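Local coordinates for uncharacterized protein GSU0716 (Geobacter sulfurreducens PCA, PDB 3BIJ) that probably acts as a cysteine endopeptidase of the caspase-like C14 family, although its actual function remains uncharacterised, at residues 133-143 with 163-171; 212-223 with 251-259. One frame throughout, in Å; residues are numbered along the deposited sequence.

Contact 1: 133-143 with 163-171; sequences DSCHSGTVVKM and RYRAMPQSV
The edge of the Arg-165 guanidinium meets the backbone carbonyl of Asp-133, whose oxygen lies within 1° of the guanidinium plane. NH2 of Arg-165 donates a nearly straight 3.0 Å hydrogen bond to a lone pair of Asp-133 O. The same nitrogen makes a salt bridge of 3.2 Å from Arg-165 NH2 to Asp-133 OD2, although the carboxylate is twisted by 48° from the guanidinium and the two do not form a flat, two-pronged pair. CG of Asp-133 stands opposite its own backbone nitrogen (chi1 -170°), beside the carbonyl carbon, and this brings carboxylate and carbonyl to one arginine nitrogen. Asp-32 and Asp-216 also bridge to the guanidinium, while Asp-133 OD2 has Thr-224 as a further partner.

Further along, Cys-135 SG packs against the methyl of Ala-166, 3.3 Å from SG to CB. Water 1 joins the backbones beyond: it accepts from Ser-137 N at 2.9 Å and donates weakly to Met-167 O. Ser-137 CB lies 3.6 Å from Gln-169 CG, so the first turn of helix 169-178 rests on this loop. From helix 140-145, Lys-142 NZ donates back to His-136 O in the loop at 2.6 Å and also to the carbonyls of Asp-210 and Gln-212.

The sequence Asp-Ser-Cys-His-Ser-Gly is the signature around the nucleophile in metacaspases, and Cys-135 probably corresponds to it. Asp-133, two residues earlier, matches an aspartate of the acidic S1 pocket that in metacaspases receives a P1 arginine or lysine; Arg-165, ringed by Asp-32, Asp-133 and Asp-216, probably fills it as a substrate arginine would.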
loop_
_atom_site.group_PDB
_atom_site.type_symbol
_atom_site.label_atom_id
_atom_site.label_comp_id
_atom_site.label_asym_id
_atom_site.label_seq_id
_atom_site.Cartn_x
_atom_site.Cartn_y
_atom_site.Cartn_z
ATOM N N ASP A 133 21.165 -2.771 21.035
ATOM C CA ASP A 133 20.410 -2.248 19.894
ATOM C C ASP A 133 20.527 -3.295 18.809
ATOM O O ASP A 133 21.202 -3.100 17.796
ATOM C CB ASP A 133 20.989 -0.919 19.396
ATOM C CG ASP A 133 20.086 -0.233 18.382
ATOM O OD1 ASP A 133 19.142 -0.891 17.894
ATOM O OD2 ASP A 133 20.325 0.958 18.069
ATOM N N SER A 134 19.867 -4.418 19.047
ATOM C CA SER A 134 19.899 -5.545 18.131
ATOM C C SER A 134 18.560 -6.288 18.217
ATOM O O SER A 134 17.677 -5.898 18.980
ATOM C CB SER A 134 21.052 -6.470 18.532
ATOM O OG SER A 134 21.208 -7.534 17.626
ATOM N N CYS A 135 18.425 -7.360 17.440
ATOM C CA CYS A 135 17.201 -8.152 17.423
ATOM C C CYS A 135 17.501 -9.573 16.963
ATOM O O CYS A 135 18.653 -9.914 16.695
ATOM C CB CYS A 135 16.195 -7.518 16.473
ATOM S SG CYS A 135 16.769 -7.509 14.775
ATOM N N HIS A 136 16.461 -10.397 16.868
ATOM C CA HIS A 136 16.620 -11.788 16.443
ATOM C C HIS A 136 15.564 -12.163 15.419
ATOM O O HIS A 136 14.461 -11.631 15.449
ATOM C CB HIS A 136 16.520 -12.712 17.654
ATOM C CG HIS A 136 17.644 -12.535 18.626
ATOM N ND1 HIS A 136 18.922 -12.986 18.373
ATOM C CD2 HIS A 136 17.698 -11.900 19.822
ATOM C CE1 HIS A 136 19.716 -12.638 19.372
ATOM N NE2 HIS A 136 18.999 -11.977 20.263
ATOM N N SER A 137 15.900 -13.069 14.504
ATOM C CA SER A 137 14.942 -13.500 13.492
ATOM C C SER A 137 13.703 -14.072 14.155
ATOM O O SER A 137 12.610 -13.986 13.609
ATOM C CB SER A 137 15.548 -14.579 12.598
ATOM O OG SER A 137 16.599 -14.062 11.818
ATOM N N GLY A 138 13.877 -14.656 15.334
ATOM C CA GLY A 138 12.748 -15.252 16.021
ATOM C C GLY A 138 12.224 -16.437 15.224
ATOM O O GLY A 138 12.993 -17.170 14.585
ATOM N N THR A 139 10.909 -16.615 15.242
ATOM C CA THR A 139 10.279 -17.723 14.534
ATOM C C THR A 139 9.681 -17.278 13.200
ATOM O O THR A 139 9.704 -16.092 12.863
ATOM C CB THR A 139 9.168 -18.380 15.398
ATOM O OG1 THR A 139 8.079 -17.466 15.580
ATOM C CG2 THR A 139 9.722 -18.770 16.762
ATOM N N VAL A 140 9.151 -18.235 12.440
ATOM C CA VAL A 140 8.558 -17.931 11.142
ATOM C C VAL A 140 7.415 -16.922 11.264
ATOM O O VAL A 140 7.152 -16.165 10.336
ATOM C CB VAL A 140 8.048 -19.225 10.446
ATOM C CG1 VAL A 140 7.103 -19.985 11.360
ATOM C CG2 VAL A 140 7.372 -18.877 9.129
ATOM N N VAL A 141 6.748 -16.890 12.414
ATOM C CA VAL A 141 5.648 -15.953 12.600
ATOM C C VAL A 141 6.129 -14.495 12.515
ATOM O O VAL A 141 5.430 -13.624 11.986
ATOM C CB VAL A 141 4.951 -16.176 13.945
ATOM C CG1 VAL A 141 4.654 -17.653 14.126
ATOM C CG2 VAL A 141 5.818 -15.669 15.073
ATOM N N LYS A 142 7.326 -14.231 13.037
ATOM C CA LYS A 142 7.879 -12.886 13.000
ATOM C C LYS A 142 8.199 -12.578 11.557
ATOM O O LYS A 142 7.928 -11.484 11.060
ATOM C CB LYS A 142 9.167 -12.785 13.831
ATOM C CG LYS A 142 9.729 -11.367 13.892
ATOM C CD LYS A 142 11.071 -11.280 14.602
ATOM C CE LYS A 142 10.969 -11.628 16.069
ATOM N NZ LYS A 142 12.256 -11.399 16.799
HETATM N N MSE A 143 8.791 -13.556 10.887
HETATM C CA MSE A 143 9.148 -13.412 9.483
HETATM C C MSE A 143 7.883 -13.152 8.677
HETATM O O MSE A 143 7.884 -12.356 7.742
HETATM C CB MSE A 143 9.840 -14.687 8.997
HETATM C CG MSE A 143 11.235 -14.456 8.429
HETATM SE SE MSE A 143 12.420 -13.488 9.624
HETATM C CE MSE A 143 12.138 -11.664 8.952
ATOM N N ARG A 163 17.220 -1.776 6.709
ATOM C CA ARG A 163 17.968 -2.917 7.235
ATOM C C ARG A 163 17.666 -3.187 8.708
ATOM O O ARG A 163 17.538 -2.270 9.513
ATOM C CB ARG A 163 19.482 -2.695 7.091
ATOM C CG ARG A 163 19.962 -2.429 5.677
ATOM C CD ARG A 163 21.452 -2.097 5.642
ATOM N NE ARG A 163 21.801 -1.021 6.573
ATOM C CZ ARG A 163 21.290 0.211 6.533
ATOM N NH1 ARG A 163 20.401 0.531 5.604
ATOM N NH2 ARG A 163 21.662 1.124 7.423
ATOM N N TYR A 164 17.575 -4.462 9.052
ATOM C CA TYR A 164 17.311 -4.860 10.416
ATOM C C TYR A 164 18.544 -5.599 10.935
ATOM O O TYR A 164 19.209 -6.316 10.194
ATOM C CB TYR A 164 16.075 -5.751 10.447
ATOM C CG TYR A 164 14.786 -5.017 10.136
ATOM C CD1 TYR A 164 14.218 -4.147 11.072
ATOM C CD2 TYR A 164 14.106 -5.230 8.939
ATOM C CE1 TYR A 164 12.996 -3.518 10.830
ATOM C CE2 TYR A 164 12.880 -4.604 8.682
ATOM C CZ TYR A 164 12.335 -3.758 9.632
ATOM O OH TYR A 164 11.111 -3.173 9.432
ATOM N N ARG A 165 18.842 -5.416 12.214
ATOM C CA ARG A 165 20.009 -6.022 12.822
ATOM C C ARG A 165 19.820 -7.466 13.257
ATOM O O ARG A 165 20.162 -7.851 14.374
ATOM C CB ARG A 165 20.460 -5.144 13.984
ATOM C CG ARG A 165 20.898 -3.758 13.520
ATOM C CD ARG A 165 21.377 -2.874 14.665
ATOM N NE ARG A 165 21.962 -1.630 14.184
ATOM C CZ ARG A 165 22.424 -0.665 14.968
ATOM N NH1 ARG A 165 22.943 0.430 14.420
ATOM N NH2 ARG A 165 22.362 -0.797 16.294
ATOM N N ALA A 166 19.274 -8.269 12.353
ATOM C CA ALA A 166 19.059 -9.681 12.634
ATOM C C ALA A 166 19.638 -10.496 11.489
ATOM O O ALA A 166 19.428 -10.182 10.314
ATOM C CB ALA A 166 17.575 -9.970 12.776
HETATM N N MSE A 167 20.365 -11.549 11.835
HETATM C CA MSE A 167 20.951 -12.400 10.823
HETATM C C MSE A 167 19.819 -13.198 10.175
HETATM O O MSE A 167 18.938 -13.723 10.870
HETATM C CB MSE A 167 21.987 -13.328 11.463
HETATM C CG MSE A 167 22.576 -14.363 10.530
HETATM SE SE MSE A 167 24.014 -15.382 11.384
HETATM C CE MSE A 167 22.989 -16.235 12.819
ATOM N N PRO A 168 19.794 -13.260 8.830
ATOM C CA PRO A 168 18.730 -14.017 8.163
ATOM C C PRO A 168 18.791 -15.502 8.508
ATOM O O PRO A 168 19.869 -16.083 8.597
ATOM C CB PRO A 168 18.968 -13.722 6.685
ATOM C CG PRO A 168 20.417 -13.376 6.627
ATOM C CD PRO A 168 20.626 -12.548 7.847
ATOM N N GLN A 169 17.627 -16.108 8.704
ATOM C CA GLN A 169 17.555 -17.511 9.076
ATOM C C GLN A 169 18.367 -18.433 8.189
ATOM O O GLN A 169 18.973 -19.390 8.669
ATOM C CB GLN A 169 16.105 -17.971 9.103
ATOM C CG GLN A 169 15.289 -17.294 10.178
ATOM C CD GLN A 169 13.891 -17.859 10.277
ATOM O OE1 GLN A 169 13.099 -17.426 11.113
ATOM N NE2 GLN A 169 13.577 -18.835 9.423
ATOM N N SER A 170 18.383 -18.165 6.892
ATOM C CA SER A 170 19.155 -19.016 6.002
ATOM C C SER A 170 20.630 -19.024 6.401
ATOM O O SER A 170 21.243 -20.086 6.528
ATOM C CB SER A 170 18.988 -18.541 4.572
ATOM O OG SER A 170 17.617 -18.628 4.233
ATOM N N VAL A 171 21.187 -17.835 6.614
ATOM C CA VAL A 171 22.576 -17.690 7.014
ATOM C C VAL A 171 22.823 -18.334 8.371
ATOM O O VAL A 171 23.867 -18.937 8.591
ATOM C CB VAL A 171 22.975 -16.205 7.100
ATOM C CG1 VAL A 171 24.382 -16.065 7.680
ATOM C CG2 VAL A 171 22.914 -15.576 5.721
HETATM O O HOH W 1 18.595 -14.025 14.294
#

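Contact 2: 212-223 with 251-259; sequences QLSQDGAFNGAF and MPPDQTPNF
The loop that leads from helix 240-250 into strand 258-263 meets 212-223 through two glutamines, Gln-255 and Gln-212, each sending its amide to the other segment's backbone. OE1 of Gln-255 accepts from Gln-215 N at 3.0 Å, with the donor well above the amide carbonyl plane, 52° out of it, and not on a lone pair. CG of Gln-255 is opposite the backbone nitrogen (chi1 -165°) and the chain runs extended beyond it, which carries the amide between Ser-214 CA and the methyl of Ala-222, whose CB lies 3.5 Å from Gln-255 OE1. NE2 of Gln-255 donates to water 2 at 2.8 Å; that water also accepts from Phe-223 N at 2.9 Å and donates to Gln-215 O. One side chain thus links strand 215-216 with the start of helix 222-231.

The type I turn Pro-252 to Gln-255, closed by Gln-255 N on Pro-252 O, brings Thr-256 beside Gln-212 as the chain heads for the central sheet of the caspase-like fold. Thr-256 N donates to Gln-212 OE1 at 2.8 Å, tilted 32° from the amide carbonyl plane, and Gln-209 N gives that oxygen a second donor. NE2 of Gln-212 bonds instead to Pro-253 O of the fourth subunit. Replacing Gln-212 by alanine removes the whole amide, which is likely to leave Thr-256 N and Gln-209 N without their shared acceptor and Pro-253 O of the fourth subunit without its donor.

Apolar contacts line the helix start. The selenomethionine Met-251, bent along its chain, lays CE 3.8 Å from Phe-223 CA, and Pro-257 CB approaches the Phe-223 ring obliquely, 3.8 Å from CD1.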
loop_
_atom_site.group_PDB
_atom_site.type_symbol
_atom_site.label_atom_id
_atom_site.label_comp_id
_atom_site.label_asym_id
_atom_site.label_seq_id
_atom_site.Cartn_x
_atom_site.Cartn_y
_atom_site.Cartn_z
ATOM N N GLN A 212 9.648 -8.389 17.699
ATOM C CA GLN A 212 9.936 -7.296 16.774
ATOM C C GLN A 212 11.355 -7.393 16.238
ATOM O O GLN A 212 12.096 -8.307 16.585
ATOM C CB GLN A 212 9.735 -5.942 17.459
ATOM C CG GLN A 212 8.324 -5.704 17.960
ATOM C CD GLN A 212 8.222 -4.424 18.736
ATOM O OE1 GLN A 212 9.075 -4.139 19.574
ATOM N NE2 GLN A 212 7.179 -3.636 18.468
ATOM N N LEU A 213 11.712 -6.453 15.370
ATOM C CA LEU A 213 13.048 -6.402 14.793
ATOM C C LEU A 213 13.576 -5.006 15.024
ATOM O O LEU A 213 12.794 -4.055 15.097
ATOM C CB LEU A 213 13.014 -6.677 13.293
ATOM C CG LEU A 213 12.777 -8.110 12.826
ATOM C CD1 LEU A 213 12.903 -8.128 11.326
ATOM C CD2 LEU A 213 13.794 -9.067 13.459
ATOM N N SER A 214 14.897 -4.886 15.139
ATOM C CA SER A 214 15.539 -3.589 15.366
ATOM C C SER A 214 16.077 -3.020 14.072
ATOM O O SER A 214 16.841 -3.672 13.364
ATOM C CB SER A 214 16.677 -3.717 16.381
ATOM O OG SER A 214 16.163 -3.888 17.681
ATOM N N GLN A 215 15.695 -1.788 13.779
ATOM C CA GLN A 215 16.114 -1.154 12.547
ATOM C C GLN A 215 17.506 -0.527 12.591
ATOM O O GLN A 215 17.883 0.118 13.566
ATOM C CB GLN A 215 15.076 -0.114 12.158
ATOM C CG GLN A 215 15.148 0.281 10.724
ATOM C CD GLN A 215 13.922 1.047 10.282
ATOM O OE1 GLN A 215 12.797 0.527 10.332
ATOM N NE2 GLN A 215 14.127 2.293 9.840
ATOM N N ASP A 216 18.274 -0.743 11.532
ATOM C CA ASP A 216 19.611 -0.187 11.424
ATOM C C ASP A 216 19.522 1.083 10.587
ATOM O O ASP A 216 19.337 1.014 9.373
ATOM C CB ASP A 216 20.542 -1.172 10.727
ATOM C CG ASP A 216 21.912 -0.575 10.442
ATOM O OD1 ASP A 216 22.406 -0.694 9.300
ATOM O OD2 ASP A 216 22.507 0.012 11.366
ATOM N N GLY A 217 19.643 2.237 11.228
ATOM C CA GLY A 217 19.580 3.487 10.494
ATOM C C GLY A 217 20.858 3.734 9.711
ATOM O O GLY A 217 21.777 2.911 9.750
ATOM N N ALA A 218 20.929 4.861 9.004
ATOM C CA ALA A 218 22.125 5.174 8.222
ATOM C C ALA A 218 23.255 5.775 9.063
ATOM O O ALA A 218 24.423 5.687 8.677
ATOM C CB ALA A 218 21.772 6.112 7.079
ATOM N N PHE A 219 22.912 6.368 10.212
ATOM C CA PHE A 219 23.921 6.974 11.090
ATOM C C PHE A 219 23.945 6.489 12.538
ATOM O O PHE A 219 24.778 6.920 13.332
ATOM C CB PHE A 219 23.798 8.488 11.047
ATOM C CG PHE A 219 23.744 9.023 9.656
ATOM C CD1 PHE A 219 22.512 9.175 9.015
ATOM C CD2 PHE A 219 24.920 9.278 8.945
ATOM C CE1 PHE A 219 22.446 9.565 7.687
ATOM C CE2 PHE A 219 24.868 9.668 7.615
ATOM C CZ PHE A 219 23.626 9.813 6.979
ATOM N N ASN A 220 23.004 5.614 12.866
ATOM C CA ASN A 220 22.899 4.955 14.162
ATOM C C ASN A 220 21.571 4.210 14.201
ATOM O O ASN A 220 20.652 4.518 13.435
ATOM C CB ASN A 220 23.061 5.911 15.367
ATOM C CG ASN A 220 22.367 7.213 15.187
ATOM O OD1 ASN A 220 21.290 7.273 14.594
ATOM N ND2 ASN A 220 22.964 8.279 15.719
ATOM N N GLY A 221 21.495 3.197 15.056
ATOM C CA GLY A 221 20.283 2.410 15.153
ATOM C C GLY A 221 19.069 3.264 15.455
ATOM O O GLY A 221 19.186 4.365 15.980
ATOM N N ALA A 222 17.893 2.767 15.114
ATOM C CA ALA A 222 16.688 3.520 15.388
ATOM C C ALA A 222 16.628 3.772 16.893
ATOM O O ALA A 222 16.396 4.895 17.337
ATOM C CB ALA A 222 15.456 2.731 14.927
ATOM N N PHE A 223 16.840 2.720 17.676
ATOM C CA PHE A 223 16.806 2.837 19.130
ATOM C C PHE A 223 17.884 3.806 19.649
ATOM O O PHE A 223 17.588 4.780 20.346
ATOM C CB PHE A 223 16.985 1.454 19.780
ATOM C CG PHE A 223 17.303 1.511 21.252
ATOM C CD1 PHE A 223 16.517 2.259 22.130
ATOM C CD2 PHE A 223 18.397 0.823 21.760
ATOM C CE1 PHE A 223 16.822 2.318 23.497
ATOM C CE2 PHE A 223 18.712 0.874 23.114
ATOM C CZ PHE A 223 17.923 1.623 23.985
HETATM N N MSE A 251 9.431 6.148 19.626
HETATM C CA MSE A 251 9.617 4.991 18.766
HETATM C C MSE A 251 8.351 4.513 18.080
HETATM O O MSE A 251 7.265 4.604 18.632
HETATM C CB MSE A 251 10.170 3.846 19.595
HETATM C CG MSE A 251 11.538 4.112 20.193
HETATM SE SE MSE A 251 12.933 4.157 18.824
HETATM C CE MSE A 251 13.075 2.262 18.457
ATOM N N PRO A 252 8.484 3.970 16.865
ATOM C CA PRO A 252 7.335 3.466 16.112
ATOM C C PRO A 252 6.787 2.199 16.787
ATOM O O PRO A 252 7.537 1.446 17.426
ATOM C CB PRO A 252 7.925 3.194 14.733
ATOM C CG PRO A 252 9.354 2.814 15.035
ATOM C CD PRO A 252 9.733 3.818 16.098
ATOM N N PRO A 253 5.475 1.938 16.646
ATOM C CA PRO A 253 4.847 0.761 17.260
ATOM C C PRO A 253 5.421 -0.598 16.871
ATOM O O PRO A 253 5.239 -1.566 17.604
ATOM C CB PRO A 253 3.377 0.915 16.879
ATOM C CG PRO A 253 3.442 1.635 15.562
ATOM C CD PRO A 253 4.511 2.681 15.817
ATOM N N ASP A 254 6.122 -0.660 15.736
ATOM C CA ASP A 254 6.710 -1.914 15.257
ATOM C C ASP A 254 8.108 -2.144 15.851
ATOM O O ASP A 254 8.755 -3.164 15.582
ATOM C CB ASP A 254 6.772 -1.917 13.722
ATOM C CG ASP A 254 7.851 -1.012 13.180
ATOM O OD1 ASP A 254 7.905 0.179 13.563
ATOM O OD2 ASP A 254 8.656 -1.493 12.355
ATOM N N GLN A 255 8.576 -1.177 16.639
ATOM C CA GLN A 255 9.870 -1.275 17.313
ATOM C C GLN A 255 9.814 -0.587 18.676
ATOM O O GLN A 255 9.869 0.639 18.766
ATOM C CB GLN A 255 11.007 -0.643 16.498
ATOM C CG GLN A 255 12.355 -1.103 17.049
ATOM C CD GLN A 255 13.574 -0.553 16.329
ATOM O OE1 GLN A 255 13.531 -0.239 15.147
ATOM N NE2 GLN A 255 14.677 -0.468 17.044
ATOM N N THR A 256 9.709 -1.382 19.736
ATOM C CA THR A 256 9.624 -0.841 21.088
ATOM C C THR A 256 10.746 -1.392 21.946
ATOM O O THR A 256 10.807 -2.597 22.183
ATOM C CB THR A 256 8.287 -1.219 21.783
ATOM O OG1 THR A 256 7.186 -0.896 20.928
ATOM C CG2 THR A 256 8.139 -0.459 23.099
ATOM N N PRO A 257 11.663 -0.522 22.405
ATOM C CA PRO A 257 12.752 -1.029 23.244
ATOM C C PRO A 257 12.172 -1.570 24.543
ATOM O O PRO A 257 11.147 -1.082 25.030
ATOM C CB PRO A 257 13.659 0.196 23.425
ATOM C CG PRO A 257 12.758 1.365 23.154
ATOM C CD PRO A 257 11.908 0.879 22.016
ATOM N N ASN A 258 12.820 -2.597 25.083
ATOM C CA ASN A 258 12.362 -3.239 26.302
ATOM C C ASN A 258 13.185 -2.900 27.543
ATOM O O ASN A 258 14.395 -2.662 27.474
ATOM C CB ASN A 258 12.367 -4.746 26.103
ATOM C CG ASN A 258 11.438 -5.457 27.048
ATOM O OD1 ASN A 258 11.749 -6.543 27.526
ATOM N ND2 ASN A 258 10.280 -4.854 27.320
ATOM N N PHE A 259 12.505 -2.906 28.682
ATOM C CA PHE A 259 13.107 -2.612 29.971
ATOM C C PHE A 259 13.009 -3.879 30.838
ATOM O O PHE A 259 11.982 -4.142 31.462
ATOM C CB PHE A 259 12.351 -1.434 30.601
ATOM C CG PHE A 259 13.008 -0.857 31.824
ATOM C CD1 PHE A 259 12.826 -1.438 33.072
ATOM C CD2 PHE A 259 13.805 0.277 31.726
ATOM C CE1 PHE A 259 13.428 -0.898 34.201
ATOM C CE2 PHE A 259 14.407 0.816 32.848
ATOM C CZ PHE A 259 14.215 0.227 34.084
HETATM O O HOH W 2 17.327 0.186 16.362
#

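In the fold
Along the chain the two contacts follow one another, both segments of contact 1 preceding those of contact 2, yet their centres lie about 13 Å apart. Strands 163-164 and 215-216, one from each contact, pair antiparallel in a small sheet, where Arg-163 NH2 bridges to Asp-216 OD1 at 2.7 Å. A probable hydrogen bond of 2.8 Å joins Ser-134 O to Ser-214 OG. Both contacts also border the main sheet: contact 1 begins at the end of strand 127-133, and contact 2 leads into strand 258-263, with strand 201-206 between them. Loops around the probable catalytic cysteine are therefore tied to the loops of contact 2, and both contacts touch the fourth subunit.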